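Local coordinates for protein HRI1 (Saccharomyces cerevisiae, PDB 3RBY) that is of unknown function and non-essential, but interacts with the protein HRR25 and may interact with SEC72, at residues 3-8 with 22-27; 33-38 with 53-58; 72-77 with 98-103; 105-110 with 129-134; 138-143 with 174-179. All coordinates share one frame; numbering follows the deposited sequence.

Contact 1: 3-8 with 22-27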
# COMPACT_ATOMS: atom_id res chain seq x y z
N PRO A 3 9.71 -14.52 -8.37
CA PRO A 3 10.38 -13.62 -7.42
C PRO A 3 9.34 -12.68 -6.77
O PRO A 3 8.18 -12.60 -7.21
CB PRO A 3 11.32 -12.83 -8.32
CG PRO A 3 10.60 -12.76 -9.65
CD PRO A 3 9.83 -14.06 -9.76
N ALA A 4 9.75 -11.99 -5.72
CA ALA A 4 8.85 -11.09 -5.02
C ALA A 4 9.53 -9.75 -4.74
O ALA A 4 10.73 -9.69 -4.40
CB ALA A 4 8.36 -11.73 -3.73
N LEU A 5 8.75 -8.68 -4.89
CA LEU A 5 9.18 -7.33 -4.54
C LEU A 5 8.14 -6.77 -3.57
O LEU A 5 7.00 -6.53 -3.96
CB LEU A 5 9.19 -6.47 -5.80
CG LEU A 5 10.26 -5.39 -6.02
CD1 LEU A 5 9.68 -4.21 -6.78
CD2 LEU A 5 10.90 -4.94 -4.74
N LEU A 6 8.52 -6.55 -2.32
CA LEU A 6 7.58 -5.97 -1.36
C LEU A 6 7.96 -4.57 -0.84
O LEU A 6 9.13 -4.30 -0.53
CB LEU A 6 7.35 -6.92 -0.19
CG LEU A 6 6.89 -8.29 -0.70
CD1 LEU A 6 8.08 -9.21 -0.80
CD2 LEU A 6 5.80 -8.89 0.19
N LYS A 7 6.96 -3.70 -0.75
CA LYS A 7 7.14 -2.34 -0.27
C LYS A 7 6.60 -2.30 1.16
O LYS A 7 5.46 -2.73 1.41
CB LYS A 7 6.37 -1.37 -1.16
CG LYS A 7 6.73 0.09 -0.96
CD LYS A 7 5.87 0.75 0.12
CE LYS A 7 6.47 2.12 0.50
NZ LYS A 7 5.70 2.83 1.58
N ARG A 8 7.41 -1.84 2.11
CA ARG A 8 6.92 -1.82 3.49
C ARG A 8 5.96 -0.65 3.68
O ARG A 8 6.23 0.46 3.23
CB ARG A 8 8.06 -1.76 4.51
CG ARG A 8 7.53 -1.91 5.93
CD ARG A 8 8.55 -2.41 6.93
NE ARG A 8 9.66 -1.48 7.15
CZ ARG A 8 9.57 -0.37 7.87
NH1 ARG A 8 8.40 -0.05 8.41
NH2 ARG A 8 10.62 0.43 8.04
N PHE A 22 11.49 4.34 2.85
CA PHE A 22 11.01 3.88 1.56
C PHE A 22 11.61 2.48 1.35
O PHE A 22 12.46 2.28 0.48
CB PHE A 22 11.46 4.82 0.44
CG PHE A 22 11.07 4.37 -0.93
CD1 PHE A 22 11.63 4.94 -2.06
CD2 PHE A 22 10.13 3.36 -1.10
CE1 PHE A 22 11.27 4.53 -3.32
CE2 PHE A 22 9.77 2.93 -2.37
CZ PHE A 22 10.34 3.52 -3.48
N THR A 23 11.17 1.53 2.17
CA THR A 23 11.72 0.19 2.21
C THR A 23 11.16 -0.72 1.11
O THR A 23 9.93 -0.82 0.92
CB THR A 23 11.46 -0.45 3.58
OG1 THR A 23 12.26 0.22 4.56
CG2 THR A 23 11.83 -1.96 3.56
N LEU A 24 12.06 -1.40 0.42
CA LEU A 24 11.70 -2.42 -0.55
C LEU A 24 12.49 -3.67 -0.18
O LEU A 24 13.70 -3.60 0.07
CB LEU A 24 12.08 -1.98 -1.98
CG LEU A 24 11.19 -0.97 -2.72
CD1 LEU A 24 11.74 -0.63 -4.09
CD2 LEU A 24 9.77 -1.50 -2.87
N SER A 25 11.81 -4.82 -0.12
CA SER A 25 12.50 -6.10 0.03
C SER A 25 12.43 -6.90 -1.27
O SER A 25 11.34 -7.12 -1.82
CB SER A 25 11.92 -6.92 1.18
OG SER A 25 12.18 -6.30 2.44
N SER A 26 13.60 -7.31 -1.77
CA SER A 26 13.67 -8.13 -2.96
C SER A 26 13.95 -9.59 -2.60
O SER A 26 14.97 -9.91 -1.96
CB SER A 26 14.77 -7.63 -3.91
OG SER A 26 14.68 -6.24 -4.13
N VAL A 27 13.07 -10.49 -3.03
CA VAL A 27 13.32 -11.92 -2.87
C VAL A 27 13.38 -12.58 -4.24
O VAL A 27 12.37 -12.63 -4.96
CB VAL A 27 12.26 -12.59 -1.98
CG1 VAL A 27 12.60 -14.07 -1.76
CG2 VAL A 27 12.17 -11.87 -0.63
O HOH W 1 8.54 2.05 3.25
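K7 and L24 face each other as a non-hydrogen-bonded pair in an antiparallel hairpin, and their side of the sheet is the tightly packed one. K7 CB lies 3.8 Å from L24 CD2, while L5 CD2 reaches across to both L24 CD2 and S26 OG. The lysine starts with CG anti to its backbone N (chi1 -167°), then bends at chi2, and its CE meets F22 CD2 with the two side chains crossing at about a right angle. K7 NZ donates to R8 O at 2.9 Å; a water 2.8 Å from R8 O accepts from T23 N. An alanine at K7 would probably leave R8 O without its lysine donor and open a gap beside F22. The other face, with A4, L6, S25 and V27, is looser and partly exposed: A4 CB and V27 CB stand 4.4 Å apart. Between the faces, A4 N and V27 O bond at 2.8 Å, as do S25 N and L6 O. Beyond them R8 CB packs on T23 CB, its guanidinium engaged by E19 and E52. The buried face is thus not purely apolar: the amine of K7 is met by a backbone carbonyl, and S26 OG by Q178.

Contact 2: 33-38 with 53-58; sequences YISLRP and WAFAGT
The ring of Y33 lies over G57, filling a hollow that exists because residue 57 has no side chain: a CB there would run into the tyrosine hydroxyl. G57 CA sits 3.8 Å from the ring centroid in a CH-pi contact, 26° off the normal. Next along this face, CB of S35 is the bump under F55, 3.8 Å from the phenylalanine centroid, and the two aromatic rings meet rim to rim at Y33 CE1 and F55 CD2. The strands are antiparallel neighbours in the ten-stranded sheet of this beta-barrel protein. An alanine at Y33 would probably leave a gap above G57 and T61 OG1 without its tyrosine partner. R37 fits beside F55, whose CE1 lies over the guanidinium face, 3.3 Å from R37 NH2; NE and NH2 grip side-on S35 OG, which is also hydrogen-bonded to S25 OG, and NH1 forms a salt bridge with E128. On the reverse face, small A54 and A56 make room for L36 and I34, with I34 CG1 3.9 Å from A56 CB.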
# COMPACT_ATOMS: atom_id res chain seq x y z
N TYR A 33 17.83 -12.73 -0.88
CA TYR A 33 17.05 -11.57 -0.42
C TYR A 33 17.92 -10.38 0.01
O TYR A 33 19.02 -10.56 0.56
CB TYR A 33 16.14 -11.98 0.74
CG TYR A 33 16.90 -12.39 1.98
CD1 TYR A 33 17.26 -11.45 2.93
CD2 TYR A 33 17.28 -13.72 2.19
CE1 TYR A 33 17.97 -11.81 4.07
CE2 TYR A 33 18.00 -14.09 3.33
CZ TYR A 33 18.33 -13.13 4.26
OH TYR A 33 19.04 -13.48 5.39
N ILE A 34 17.42 -9.17 -0.25
CA ILE A 34 18.00 -7.92 0.26
C ILE A 34 16.87 -6.97 0.67
O ILE A 34 15.80 -6.98 0.07
CB ILE A 34 18.89 -7.23 -0.79
CG1 ILE A 34 19.56 -5.98 -0.22
CG2 ILE A 34 18.08 -6.88 -2.01
CD1 ILE A 34 20.76 -5.54 -1.02
N SER A 35 17.11 -6.17 1.71
CA SER A 35 16.13 -5.20 2.14
C SER A 35 16.82 -3.87 2.47
O SER A 35 17.59 -3.80 3.43
CB SER A 35 15.34 -5.72 3.36
OG SER A 35 14.25 -4.87 3.69
N LEU A 36 16.57 -2.84 1.65
CA LEU A 36 17.16 -1.51 1.86
C LEU A 36 16.10 -0.60 2.47
O LEU A 36 14.96 -0.58 1.98
CB LEU A 36 17.70 -0.92 0.56
CG LEU A 36 18.77 -1.79 -0.10
CD1 LEU A 36 19.33 -1.14 -1.38
CD2 LEU A 36 19.90 -2.09 0.90
N ARG A 37 16.45 0.12 3.54
CA ARG A 37 15.45 0.90 4.28
C ARG A 37 15.83 2.38 4.45
O ARG A 37 15.89 2.89 5.57
CB ARG A 37 15.13 0.22 5.62
CG ARG A 37 14.91 -1.31 5.44
CD ARG A 37 14.23 -2.03 6.61
NE ARG A 37 13.82 -3.37 6.20
CZ ARG A 37 13.12 -4.24 6.93
NH1 ARG A 37 12.74 -3.93 8.16
NH2 ARG A 37 12.80 -5.42 6.41
N PRO A 38 16.06 3.07 3.33
CA PRO A 38 16.47 4.48 3.39
C PRO A 38 15.37 5.32 4.02
O PRO A 38 14.20 5.09 3.71
CB PRO A 38 16.65 4.86 1.91
CG PRO A 38 15.70 3.94 1.19
CD PRO A 38 15.67 2.66 1.97
N TRP A 53 17.81 0.83 8.48
CA TRP A 53 18.48 -0.46 8.54
C TRP A 53 18.66 -1.05 7.14
O TRP A 53 18.11 -0.53 6.17
CB TRP A 53 17.61 -1.38 9.39
CG TRP A 53 18.28 -2.67 9.77
CD1 TRP A 53 19.62 -2.87 9.95
CD2 TRP A 53 17.65 -3.93 10.00
NE1 TRP A 53 19.86 -4.18 10.28
CE2 TRP A 53 18.66 -4.85 10.32
CE3 TRP A 53 16.32 -4.37 9.97
CZ2 TRP A 53 18.39 -6.19 10.61
CZ3 TRP A 53 16.06 -5.70 10.25
CH2 TRP A 53 17.09 -6.59 10.57
N ALA A 54 19.43 -2.13 7.05
CA ALA A 54 19.68 -2.79 5.78
C ALA A 54 20.24 -4.19 6.02
O ALA A 54 21.10 -4.38 6.88
CB ALA A 54 20.62 -1.97 4.92
N PHE A 55 19.76 -5.17 5.26
CA PHE A 55 20.22 -6.54 5.43
C PHE A 55 20.04 -7.32 4.14
O PHE A 55 19.31 -6.89 3.23
CB PHE A 55 19.52 -7.24 6.61
CG PHE A 55 18.02 -7.43 6.44
CD1 PHE A 55 17.12 -6.62 7.13
CD2 PHE A 55 17.51 -8.44 5.63
CE1 PHE A 55 15.73 -6.80 7.01
CE2 PHE A 55 16.13 -8.64 5.51
CZ PHE A 55 15.24 -7.82 6.20
N ALA A 56 20.72 -8.46 4.06
CA ALA A 56 20.68 -9.30 2.87
C ALA A 56 21.21 -10.68 3.24
O ALA A 56 21.91 -10.85 4.25
CB ALA A 56 21.49 -8.68 1.74
N GLY A 57 20.88 -11.67 2.42
CA GLY A 57 21.40 -13.00 2.64
C GLY A 57 21.10 -13.82 1.41
O GLY A 57 20.11 -13.57 0.71
N THR A 58 21.97 -14.78 1.13
CA THR A 58 21.71 -15.77 0.08
C THR A 58 20.69 -16.76 0.62
O THR A 58 20.38 -16.74 1.82
CB THR A 58 23.03 -16.44 -0.36
OG1 THR A 58 23.78 -16.79 0.81
CG2 THR A 58 23.88 -15.43 -1.21

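Contact 3: 72-77 with 98-103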
# COMPACT_ATOMS: atom_id res chain seq x y z
N VAL A 72 3.45 -18.56 6.91
CA VAL A 72 4.76 -19.13 6.67
C VAL A 72 5.76 -18.53 7.66
O VAL A 72 5.61 -17.41 8.12
CB VAL A 72 5.22 -18.99 5.19
CG1 VAL A 72 4.09 -18.49 4.32
CG2 VAL A 72 6.46 -18.11 5.06
N THR A 73 6.77 -19.32 8.00
CA THR A 73 7.76 -18.91 8.99
C THR A 73 9.06 -18.65 8.29
O THR A 73 9.43 -19.35 7.34
CB THR A 73 7.98 -19.98 10.07
OG1 THR A 73 8.34 -21.23 9.44
CG2 THR A 73 6.72 -20.16 10.91
N GLN A 74 9.78 -17.65 8.76
CA GLN A 74 11.06 -17.38 8.16
C GLN A 74 12.04 -17.10 9.28
O GLN A 74 11.84 -16.19 10.11
CB GLN A 74 10.96 -16.20 7.19
CG GLN A 74 9.99 -16.45 6.04
CD GLN A 74 10.21 -15.49 4.87
OE1 GLN A 74 11.32 -15.38 4.36
NE2 GLN A 74 9.16 -14.77 4.48
N ASP A 75 13.10 -17.90 9.31
CA ASP A 75 14.08 -17.82 10.37
C ASP A 75 15.36 -17.28 9.78
O ASP A 75 16.00 -17.93 8.94
CB ASP A 75 14.22 -19.19 11.01
CG ASP A 75 12.89 -19.69 11.52
OD1 ASP A 75 12.50 -20.83 11.21
OD2 ASP A 75 12.20 -18.90 12.22
N PHE A 76 15.69 -16.06 10.17
CA PHE A 76 16.79 -15.34 9.54
C PHE A 76 18.07 -15.40 10.34
O PHE A 76 18.08 -15.16 11.54
CB PHE A 76 16.44 -13.87 9.32
CG PHE A 76 15.38 -13.64 8.28
CD1 PHE A 76 14.05 -13.55 8.64
CD2 PHE A 76 15.72 -13.50 6.94
CE1 PHE A 76 13.07 -13.33 7.69
CE2 PHE A 76 14.74 -13.29 5.97
CZ PHE A 76 13.42 -13.21 6.34
N ASN A 77 19.16 -15.71 9.64
CA ASN A 77 20.50 -15.44 10.14
C ASN A 77 21.23 -14.59 9.10
O ASN A 77 21.87 -15.13 8.18
CB ASN A 77 21.26 -16.73 10.44
CG ASN A 77 20.73 -17.43 11.68
OD1 ASN A 77 19.91 -18.35 11.57
ND2 ASN A 77 21.15 -16.97 12.86
N THR A 98 10.61 -15.11 12.48
CA THR A 98 9.47 -14.32 12.02
C THR A 98 8.35 -15.18 11.47
O THR A 98 8.56 -16.30 11.00
CB THR A 98 9.88 -13.27 10.95
OG1 THR A 98 10.18 -13.94 9.71
CG2 THR A 98 11.08 -12.45 11.41
N THR A 99 7.14 -14.62 11.53
CA THR A 99 5.95 -15.27 11.01
C THR A 99 5.28 -14.33 10.01
O THR A 99 5.13 -13.14 10.28
CB THR A 99 4.97 -15.60 12.14
OG1 THR A 99 5.58 -16.51 13.06
CG2 THR A 99 3.70 -16.23 11.58
N TRP A 100 4.85 -14.89 8.89
CA TRP A 100 4.24 -14.12 7.81
C TRP A 100 2.83 -14.63 7.51
O TRP A 100 2.61 -15.81 7.29
CB TRP A 100 5.11 -14.24 6.56
CG TRP A 100 6.47 -13.67 6.78
CD1 TRP A 100 7.46 -14.18 7.58
CD2 TRP A 100 7.00 -12.46 6.20
NE1 TRP A 100 8.58 -13.37 7.52
CE2 TRP A 100 8.32 -12.31 6.69
CE3 TRP A 100 6.50 -11.50 5.32
CZ2 TRP A 100 9.14 -11.23 6.33
CZ3 TRP A 100 7.31 -10.43 4.96
CH2 TRP A 100 8.62 -10.30 5.46
N LYS A 101 1.87 -13.72 7.49
CA LYS A 101 0.47 -14.09 7.31
C LYS A 101 -0.15 -13.26 6.19
O LYS A 101 -0.26 -12.04 6.31
CB LYS A 101 -0.31 -13.87 8.61
CG LYS A 101 0.07 -14.76 9.81
CD LYS A 101 -0.15 -14.02 11.15
CE LYS A 101 -0.74 -14.91 12.26
NZ LYS A 101 -2.24 -15.05 12.16
N ASN A 102 -0.55 -13.93 5.10
CA ASN A 102 -1.27 -13.29 4.00
C ASN A 102 -2.65 -12.80 4.44
O ASN A 102 -3.39 -13.54 5.10
CB ASN A 102 -1.45 -14.25 2.81
CG ASN A 102 -0.13 -14.57 2.11
OD1 ASN A 102 0.78 -13.74 2.04
ND2 ASN A 102 -0.04 -15.78 1.57
N TRP A 103 -3.01 -11.56 4.08
CA TRP A 103 -4.38 -11.09 4.31
C TRP A 103 -5.19 -11.18 3.04
O TRP A 103 -4.63 -11.27 1.95
CB TRP A 103 -4.39 -9.65 4.80
CG TRP A 103 -3.86 -9.48 6.16
CD1 TRP A 103 -3.43 -10.46 7.00
CD2 TRP A 103 -3.69 -8.24 6.87
NE1 TRP A 103 -3.01 -9.92 8.19
CE2 TRP A 103 -3.16 -8.56 8.14
CE3 TRP A 103 -3.95 -6.90 6.56
CZ2 TRP A 103 -2.86 -7.58 9.10
CZ3 TRP A 103 -3.66 -5.93 7.52
CH2 TRP A 103 -3.13 -6.27 8.77
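Q74 and W100 meet at about a right angle; the glutamine chain is extended beyond CG, and its NE2 comes over one face of the indole. NE2 stands 3.3 Å above the ring plane, displaced toward the rim, and its nearest ring atoms include W100 CE2 at 3.4 Å. The amide is inclined 37° to the indole, so this is neither a flat stack nor an upright contact. The hydroxyl of T98 ties the indole of W100 to the backbone carbonyl of Q74. Its OG1, placed between the backbone N and the carbonyl carbon (chi1 71°), donates to Q74 O at 2.8 Å and accepts from W100 NE1 at 2.8 Å, a bond tilted 18° from the indole plane. F76 crosses T98 at about a right angle and turns its ring edge to the same hydroxyl, CE1 lying 3.6 Å from T98 OG1. At the far end V72 O receives W100 N at 2.7 Å and also lies at the indole edge, in its plane. The pairing joins antiparallel strands 71-76 and 96-102, with W100 also stacked on W130 of the same sheet. Q74 O accepts a second hydrogen bond, from T98 N. Since NE2 and NE1 are both donors, they make no bond with each other: the indole N-H is spent on T98, and NE2, besides lying against the ring, bonds weakly to a triethylene glycol that probably comes from the crystallisation liquor.

Contact 4: 105-110 with 129-134; sequences SGCVEE and MWQPVD. Unlike the reference sequence in segment 129-134: M129 (reference Leu).
W130 NE1 donates to E110 OE1 at 2.9 Å, using the anti lone pair of the carboxylate, with the oxygen tilted 18° from the indole plane. The two side chains run side by side, pointing the same way, and E110 CB lies alongside the pyrrole part of the ring. Inside this beta hairpin of strands 108-114 and 124-132, V108 and W130 form a hydrogen-bonded pair, while V108 O also lies at the indole edge. On the opposite face, M129 (leucine in the reference sequence) is bent at chi2 and chi3, and its SD rests 3.6 Å from E109 CB; the carboxylate of E109 goes on to R127. Toward the loop, C107 SG lies 3.3 Å from Q131 OE1. Q131 NE2 donates to P132 O at 3.0 Å and, through a water, reaches S105 O. Around here L9 of the second subunit packs on Q131. E110 OE1 also nears E128 OE1; the indole N-H and E128's salt bridge to R37 probably offset part of that repulsion, and one carboxylate may be protonated.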
# COMPACT_ATOMS: atom_id res chain seq x y z
N SER A 105 -6.56 -8.87 1.61
CA SER A 105 -6.26 -7.69 0.79
C SER A 105 -5.06 -7.91 -0.11
O SER A 105 -4.79 -7.09 -0.99
CB SER A 105 -5.99 -6.49 1.67
OG SER A 105 -4.85 -6.74 2.47
N GLY A 106 -4.34 -9.01 0.10
CA GLY A 106 -3.16 -9.33 -0.70
C GLY A 106 -1.88 -8.72 -0.15
O GLY A 106 -0.80 -8.93 -0.72
N CYS A 107 -2.00 -7.96 0.94
CA CYS A 107 -0.84 -7.56 1.74
C CYS A 107 -0.45 -8.69 2.68
O CYS A 107 -1.18 -9.69 2.80
CB CYS A 107 -1.15 -6.32 2.58
SG CYS A 107 -1.15 -4.81 1.61
N VAL A 108 0.68 -8.51 3.37
CA VAL A 108 1.26 -9.57 4.18
C VAL A 108 1.75 -9.03 5.51
O VAL A 108 2.62 -8.14 5.55
CB VAL A 108 2.46 -10.24 3.47
CG1 VAL A 108 2.98 -11.44 4.28
CG2 VAL A 108 2.10 -10.65 2.04
N GLU A 109 1.21 -9.56 6.59
CA GLU A 109 1.64 -9.14 7.93
C GLU A 109 2.86 -9.96 8.39
O GLU A 109 2.77 -11.19 8.53
CB GLU A 109 0.50 -9.29 8.94
CG GLU A 109 0.93 -9.01 10.40
CD GLU A 109 -0.11 -9.44 11.42
OE1 GLU A 109 -0.75 -8.55 12.03
OE2 GLU A 109 -0.29 -10.67 11.62
N GLU A 110 3.97 -9.27 8.64
CA GLU A 110 5.14 -9.92 9.25
C GLU A 110 5.17 -9.59 10.74
O GLU A 110 5.10 -8.43 11.13
CB GLU A 110 6.45 -9.46 8.60
CG GLU A 110 7.69 -9.95 9.33
CD GLU A 110 8.95 -9.17 8.96
OE1 GLU A 110 8.87 -8.21 8.15
OE2 GLU A 110 10.04 -9.52 9.48
N MET A 129 3.92 -4.38 8.01
CA MET A 129 2.95 -4.65 6.96
C MET A 129 3.61 -4.46 5.60
O MET A 129 4.30 -3.46 5.37
CB MET A 129 1.74 -3.74 7.12
CG MET A 129 0.41 -4.46 7.04
SD MET A 129 0.28 -5.78 8.26
CE MET A 129 0.93 -4.91 9.65
N TRP A 130 3.37 -5.43 4.72
CA TRP A 130 4.03 -5.45 3.42
C TRP A 130 3.07 -5.48 2.25
O TRP A 130 2.10 -6.25 2.23
CB TRP A 130 4.98 -6.65 3.28
CG TRP A 130 6.10 -6.63 4.25
CD1 TRP A 130 6.11 -7.19 5.50
CD2 TRP A 130 7.36 -5.97 4.10
NE1 TRP A 130 7.31 -6.94 6.12
CE2 TRP A 130 8.10 -6.19 5.28
CE3 TRP A 130 7.95 -5.23 3.07
CZ2 TRP A 130 9.39 -5.70 5.47
CZ3 TRP A 130 9.23 -4.73 3.25
CH2 TRP A 130 9.94 -4.98 4.44
N GLN A 131 3.39 -4.64 1.25
CA GLN A 131 2.63 -4.57 0.03
C GLN A 131 3.41 -5.22 -1.14
O GLN A 131 4.44 -4.69 -1.57
CB GLN A 131 2.32 -3.11 -0.32
CG GLN A 131 1.62 -2.98 -1.66
CD GLN A 131 0.21 -3.53 -1.62
OE1 GLN A 131 -0.68 -2.93 -1.00
NE2 GLN A 131 -0.02 -4.68 -2.27
N PRO A 132 2.92 -6.36 -1.64
CA PRO A 132 3.52 -6.92 -2.86
C PRO A 132 3.23 -5.98 -4.01
O PRO A 132 2.10 -5.48 -4.16
CB PRO A 132 2.76 -8.24 -3.06
CG PRO A 132 2.15 -8.55 -1.70
CD PRO A 132 1.86 -7.22 -1.08
N VAL A 133 4.23 -5.79 -4.84
CA VAL A 133 4.19 -4.81 -5.90
C VAL A 133 4.66 -5.49 -7.20
O VAL A 133 5.29 -6.56 -7.15
CB VAL A 133 5.03 -3.58 -5.42
CG1 VAL A 133 6.29 -3.38 -6.22
CG2 VAL A 133 4.18 -2.32 -5.35
N ASP A 134 4.33 -4.93 -8.36
CA ASP A 134 4.61 -5.59 -9.63
C ASP A 134 5.95 -5.10 -10.17
O ASP A 134 6.06 -3.96 -10.65
CB ASP A 134 3.50 -5.33 -10.65
CG ASP A 134 3.80 -5.94 -12.03
OD1 ASP A 134 4.97 -6.29 -12.30
OD2 ASP A 134 2.86 -6.05 -12.85
O HOH W 2 -2.74 -6.06 -2.64

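Contact 5: 138-143 with 174-179; sequences EDLVIV and GRWIQG
The indole of W176 presents its benzo edge to the loop: D139 O lies at that edge near the ring plane, 4.1 Å from CZ2, and E138 O approaches CZ2 obliquely at 3.6 Å. L140 also comes in obliquely, its side chain crossing the indole at about a right angle, although the modelled separation of the two is too short to be reliable. This is plain packing of part of a loop, 138-143, on the start of strand 176-183 in the seven-stranded antiparallel sheet, with no hydrogen bond across it. W176 NE1 is held instead by O of R137, the residue before segment 138-143, and L198 packs against the W176 side chain. The loop also belongs to the subunit interface, where D139 forms a salt bridge with R137 of the second subunit. Beside the indole, the aliphatic part of R175 covers the backbone of E138, with R175 CD 3.6 Å from E138 N. Their charged ends do not touch but share a neighbour: R175 NH2 pairs with the carboxylate of D201, whereas E138 OE2 accepts from D201 N.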
# COMPACT_ATOMS: atom_id res chain seq x y z
N GLU A 138 7.65 0.38 -13.87
CA GLU A 138 8.53 1.42 -13.34
C GLU A 138 7.90 2.23 -12.19
O GLU A 138 8.60 2.88 -11.41
CB GLU A 138 9.05 2.35 -14.44
CG GLU A 138 8.12 3.49 -14.84
CD GLU A 138 8.71 4.34 -15.96
OE1 GLU A 138 8.19 5.44 -16.21
OE2 GLU A 138 9.70 3.90 -16.60
N ASP A 139 6.58 2.16 -12.07
CA ASP A 139 5.89 2.71 -10.90
C ASP A 139 5.64 1.62 -9.85
O ASP A 139 5.79 0.43 -10.11
CB ASP A 139 4.55 3.31 -11.34
CG ASP A 139 4.72 4.53 -12.21
OD1 ASP A 139 5.37 5.51 -11.75
OD2 ASP A 139 4.23 4.51 -13.35
N LEU A 140 5.24 2.05 -8.66
CA LEU A 140 4.87 1.13 -7.59
C LEU A 140 3.40 0.78 -7.70
O LEU A 140 2.54 1.48 -7.17
CB LEU A 140 5.16 1.76 -6.22
CG LEU A 140 6.45 1.34 -5.52
CD1 LEU A 140 7.62 1.35 -6.48
CD2 LEU A 140 6.72 2.25 -4.33
N VAL A 141 3.10 -0.31 -8.40
CA VAL A 141 1.71 -0.74 -8.58
C VAL A 141 1.35 -1.92 -7.68
O VAL A 141 2.07 -2.91 -7.64
CB VAL A 141 1.42 -1.11 -10.05
CG1 VAL A 141 2.58 -0.70 -10.94
CG2 VAL A 141 1.13 -2.59 -10.18
N ILE A 142 0.23 -1.79 -6.98
CA ILE A 142 -0.23 -2.83 -6.07
C ILE A 142 -0.66 -4.08 -6.84
O ILE A 142 -1.26 -3.98 -7.91
CB ILE A 142 -1.40 -2.33 -5.20
CG1 ILE A 142 -0.89 -1.41 -4.10
CG2 ILE A 142 -2.16 -3.51 -4.61
CD1 ILE A 142 -1.87 -0.33 -3.70
N VAL A 143 -0.35 -5.24 -6.28
CA VAL A 143 -0.69 -6.51 -6.92
C VAL A 143 -1.84 -7.15 -6.15
O VAL A 143 -1.82 -7.15 -4.92
CB VAL A 143 0.54 -7.46 -6.88
CG1 VAL A 143 0.13 -8.92 -6.69
CG2 VAL A 143 1.40 -7.28 -8.13
N GLY A 174 12.63 -7.91 -12.20
CA GLY A 174 12.02 -7.08 -13.23
C GLY A 174 12.84 -5.82 -13.44
O GLY A 174 14.04 -5.90 -13.77
N ARG A 175 12.20 -4.66 -13.24
CA ARG A 175 12.87 -3.38 -13.45
C ARG A 175 13.64 -2.89 -12.23
O ARG A 175 14.40 -1.92 -12.32
CB ARG A 175 11.86 -2.33 -13.88
CG ARG A 175 11.25 -2.57 -15.27
CD ARG A 175 10.26 -1.45 -15.56
NE ARG A 175 10.34 -0.97 -16.94
CZ ARG A 175 9.89 -1.67 -17.97
NH1 ARG A 175 9.37 -2.88 -17.77
NH2 ARG A 175 9.98 -1.17 -19.19
N TRP A 176 13.46 -3.56 -11.09
CA TRP A 176 13.99 -3.05 -9.82
C TRP A 176 15.24 -3.78 -9.31
O TRP A 176 15.21 -4.99 -9.04
CB TRP A 176 12.91 -3.10 -8.74
CG TRP A 176 11.72 -2.24 -9.02
CD1 TRP A 176 10.67 -2.54 -9.83
CD2 TRP A 176 11.43 -0.94 -8.46
NE1 TRP A 176 9.75 -1.51 -9.83
CE2 TRP A 176 10.20 -0.51 -8.99
CE3 TRP A 176 12.11 -0.09 -7.57
CZ2 TRP A 176 9.61 0.73 -8.66
CZ3 TRP A 176 11.53 1.15 -7.24
CH2 TRP A 176 10.29 1.54 -7.78
N ILE A 177 16.32 -3.03 -9.16
CA ILE A 177 17.59 -3.59 -8.72
C ILE A 177 17.97 -3.03 -7.35
O ILE A 177 18.00 -1.81 -7.16
CB ILE A 177 18.72 -3.25 -9.71
CG1 ILE A 177 18.49 -3.96 -11.06
CG2 ILE A 177 20.07 -3.64 -9.14
CD1 ILE A 177 17.87 -3.06 -12.13
N GLN A 178 18.27 -3.92 -6.41
CA GLN A 178 18.85 -3.52 -5.14
C GLN A 178 20.14 -4.29 -4.89
O GLN A 178 20.22 -5.48 -5.23
CB GLN A 178 17.87 -3.72 -3.99
CG GLN A 178 16.63 -2.86 -4.09
CD GLN A 178 15.85 -2.87 -2.81
OE1 GLN A 178 15.72 -1.83 -2.14
NE2 GLN A 178 15.32 -4.04 -2.44
N GLY A 179 21.13 -3.61 -4.32
CA GLY A 179 22.43 -4.19 -4.13
C GLY A 179 23.19 -3.64 -2.93
O GLY A 179 22.91 -2.54 -2.45

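In the fold
From the N terminus the contacts follow in series, none enclosing or crossing another. Contact 1 closes the hairpin of strands 4-12 and 24-27, contact 2 closes the longer loop between 33-38 and 51-57, contact 3 spans the chain from 71-76 to 96-102, and contact 4 closes the hairpin of 108-114 with 124-132. All four lie in one antiparallel sheet. Contact 1 is its middle link: S25 meets S35 of contact 2, and K7 bonds to Q131 of contact 4, which adjoins contact 3 through K101 and E109. Contact 5 brings the loop after contact 4 against the second sheet, whose Q178 reaches back to S26. Contacts 1, 3, 4 and 5 also touch the second subunit.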